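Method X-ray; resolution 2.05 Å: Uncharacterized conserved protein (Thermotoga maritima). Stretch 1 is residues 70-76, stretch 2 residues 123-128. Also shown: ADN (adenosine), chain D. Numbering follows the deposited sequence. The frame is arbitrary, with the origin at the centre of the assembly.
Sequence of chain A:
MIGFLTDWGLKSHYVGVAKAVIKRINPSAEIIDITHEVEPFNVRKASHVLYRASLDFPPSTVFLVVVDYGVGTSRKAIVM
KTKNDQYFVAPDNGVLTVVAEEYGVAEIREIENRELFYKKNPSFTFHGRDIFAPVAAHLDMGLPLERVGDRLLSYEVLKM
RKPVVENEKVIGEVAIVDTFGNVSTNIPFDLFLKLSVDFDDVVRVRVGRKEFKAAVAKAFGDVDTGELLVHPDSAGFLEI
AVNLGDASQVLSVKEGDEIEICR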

# COMPACT_ATOMS: atom_id res chain seq x y z
N GLY A 70 -7.75 -13.97 -18.01
CA GLY A 70 -8.53 -15.08 -18.54
C GLY A 70 -9.26 -15.86 -17.47
O GLY A 70 -9.69 -17.00 -17.69
N VAL A 71 -9.40 -15.25 -16.30
CA VAL A 71 -10.07 -15.89 -15.19
C VAL A 71 -11.46 -16.38 -15.64
O VAL A 71 -12.19 -15.66 -16.31
CB VAL A 71 -10.22 -14.91 -13.99
CG1 VAL A 71 -11.13 -13.73 -14.38
CG2 VAL A 71 -10.76 -15.64 -12.77
N GLY A 72 -11.79 -17.62 -15.31
CA GLY A 72 -13.09 -18.15 -15.68
C GLY A 72 -13.18 -18.81 -17.05
O GLY A 72 -14.23 -19.35 -17.40
N THR A 73 -12.11 -18.78 -17.82
CA THR A 73 -12.10 -19.39 -19.15
C THR A 73 -11.46 -20.78 -19.07
O THR A 73 -11.24 -21.29 -17.97
CB THR A 73 -11.32 -18.53 -20.17
OG1 THR A 73 -9.93 -18.49 -19.81
CG2 THR A 73 -11.86 -17.11 -20.21
N SER A 74 -11.16 -21.38 -20.21
CA SER A 74 -10.56 -22.71 -20.22
C SER A 74 -9.08 -22.71 -19.86
O SER A 74 -8.44 -23.76 -19.82
CB SER A 74 -10.75 -23.36 -21.60
OG SER A 74 -10.04 -22.64 -22.59
N ARG A 75 -8.52 -21.53 -19.61
CA ARG A 75 -7.12 -21.44 -19.25
C ARG A 75 -6.91 -22.26 -17.98
O ARG A 75 -7.73 -22.21 -17.05
CB ARG A 75 -6.71 -19.98 -19.05
CG ARG A 75 -7.30 -19.32 -17.80
CD ARG A 75 -6.29 -19.31 -16.65
NE ARG A 75 -6.84 -18.70 -15.44
CZ ARG A 75 -7.64 -19.33 -14.58
NH1 ARG A 75 -7.99 -20.60 -14.80
NH2 ARG A 75 -8.11 -18.69 -13.52
N LYS A 76 -5.82 -23.01 -17.94
CA LYS A 76 -5.51 -23.85 -16.79
C LYS A 76 -5.00 -23.08 -15.57
O LYS A 76 -4.35 -22.04 -15.71
CB LYS A 76 -4.47 -24.91 -17.18
CG LYS A 76 -4.93 -25.91 -18.25
CD LYS A 76 -3.79 -26.85 -18.64
CE LYS A 76 -4.15 -27.76 -19.81
NZ LYS A 76 -5.18 -28.79 -19.46
N SER A 123 -16.25 -18.49 -7.65
CA SER A 123 -16.82 -17.39 -8.41
C SER A 123 -16.23 -17.52 -9.81
O SER A 123 -15.15 -18.09 -9.97
CB SER A 123 -16.40 -16.05 -7.80
OG SER A 123 -14.99 -15.91 -7.84
N PHE A 124 -16.91 -16.99 -10.82
CA PHE A 124 -16.40 -17.09 -12.18
C PHE A 124 -15.23 -16.17 -12.44
O PHE A 124 -14.37 -16.48 -13.27
CB PHE A 124 -17.49 -16.77 -13.20
CG PHE A 124 -18.71 -17.63 -13.09
CD1 PHE A 124 -18.60 -19.02 -13.13
CD2 PHE A 124 -19.97 -17.06 -12.97
CE1 PHE A 124 -19.74 -19.82 -13.04
CE2 PHE A 124 -21.12 -17.85 -12.88
CZ PHE A 124 -21.00 -19.24 -12.92
N THR A 125 -15.18 -15.04 -11.75
CA THR A 125 -14.12 -14.07 -12.02
C THR A 125 -13.14 -13.72 -10.89
O THR A 125 -12.43 -12.72 -10.99
CB THR A 125 -14.73 -12.76 -12.57
OG1 THR A 125 -15.65 -12.22 -11.61
CG2 THR A 125 -15.50 -13.05 -13.87
N PHE A 126 -13.10 -14.52 -9.83
CA PHE A 126 -12.16 -14.25 -8.73
C PHE A 126 -11.52 -15.54 -8.21
O PHE A 126 -11.60 -15.85 -7.03
CB PHE A 126 -12.87 -13.51 -7.59
CG PHE A 126 -11.93 -12.81 -6.62
CD1 PHE A 126 -10.57 -12.67 -6.91
CD2 PHE A 126 -12.41 -12.27 -5.43
CE1 PHE A 126 -9.71 -12.01 -6.03
CE2 PHE A 126 -11.56 -11.61 -4.54
CZ PHE A 126 -10.20 -11.47 -4.85
N HIS A 127 -10.89 -16.28 -9.12
CA HIS A 127 -10.23 -17.52 -8.74
C HIS A 127 -9.08 -17.20 -7.78
O HIS A 127 -8.65 -18.05 -7.00
CB HIS A 127 -9.70 -18.25 -9.98
CG HIS A 127 -10.78 -18.89 -10.81
ND1 HIS A 127 -12.12 -18.77 -10.52
CD2 HIS A 127 -10.70 -19.66 -11.92
CE1 HIS A 127 -12.83 -19.43 -11.42
NE2 HIS A 127 -11.99 -19.98 -12.28
N GLY A 128 -8.60 -15.96 -7.83
CA GLY A 128 -7.53 -15.56 -6.93
C GLY A 128 -7.90 -15.82 -5.48
O GLY A 128 -7.06 -16.24 -4.68
O5' ADN D . -9.75 -12.69 -10.69
C5' ADN D . -8.78 -11.64 -10.61
C4' ADN D . -8.34 -11.25 -12.02
O4' ADN D . -9.45 -10.72 -12.81
C3' ADN D . -7.26 -10.14 -12.02
O3' ADN D . -5.95 -10.71 -11.99
C2' ADN D . -7.57 -9.35 -13.31
O2' ADN D . -6.48 -9.40 -14.24
C1' ADN D . -8.83 -10.00 -13.90
N9 ADN D . -9.74 -8.96 -14.41
C8 ADN D . -10.42 -8.03 -13.65
N7 ADN D . -11.13 -7.25 -14.42
C5 ADN D . -10.95 -7.62 -15.71
C6 ADN D . -11.45 -7.16 -16.96
N6 ADN D . -12.33 -6.09 -17.02
N1 ADN D . -11.04 -7.79 -18.08
C2 ADN D . -10.19 -8.83 -18.05
N3 ADN D . -9.70 -9.30 -16.89
C4 ADN D . -10.05 -8.73 -15.72

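No hydrogen bond joins these two stretches, although polar backbone runs close on both sides; the most distinctive element of the contact is a valine methyl set over one face of a histidine ring. CG2 of Val71 lies 4.1 Å from the centroid of the His127 ring and 21° off the ring normal, the geometry of a CH-pi interaction, in which a weakly polarised C-H group meets the electron-rich face of an aromatic ring. Histidine suits this place because its flat ring, on a CA-to-CB bond pointing toward the first stretch, offers a face to the methyl.

Val71 sits at a corner of a type II beta turn running from Gly70 to Thr73. The turn is closed twice at the same acceptor: Thr73 N donates to Gly70 O at 3.0 Å, and the hydroxyl Thr73 OG1 donates to Gly70 O at 2.6 Å. Threonine suits the position because, with its CA-to-CB bond pointing away from the other stretch, its hydroxyl is free to bond within its own turn. Arg75 N adds a weak hydrogen bond to Thr73 OG1 at 3.4 Å.

The backbones come close at this turn: Val71 CA is 5.5 Å from Thr125 CA, and Gly72 CA is 4.9 Å from Phe124 CA. The CA-to-CB bond of Val71 points toward the second stretch, and its compact, branched side chain packs against backbone as well as ring. CG2 of Val71 lies 3.6 Å from Thr125 C, while Val71 CG1 comes within 4.1 Å of Thr125 CB.

Gly72 follows at the next corner, with phi/psi of 88/-4, where a CB would press against the preceding carbonyl oxygen. The neighbouring stretch imposes a second restriction: Gly72 CA is 3.2 Å from Phe124 O, and an ideal CB on Gly72 would clash with that same oxygen.

The His127 ring is also approached by Arg75, whose CA-to-CB bond points sideways but whose long chain brings Arg75 NH2 to 3.2 Å from His127 CD2. The carbon lies at the edge of the guanidinium, near its plane; Arg75 NH2 finds a hydrogen bond elsewhere in the structure.

In the second stretch, Phe126 occupies the N-cap position just before the helix that begins at His127, and Phe126 N makes a weak hydrogen bond to Ser123 OG at 3.1 Å. Adenosine meets both stretches: its O5' donates to Thr125 O at 2.7 Å and lies 3.7 Å from Val71 CG2, so the methyl that lies over one face of the histidine ring also touches the ligand.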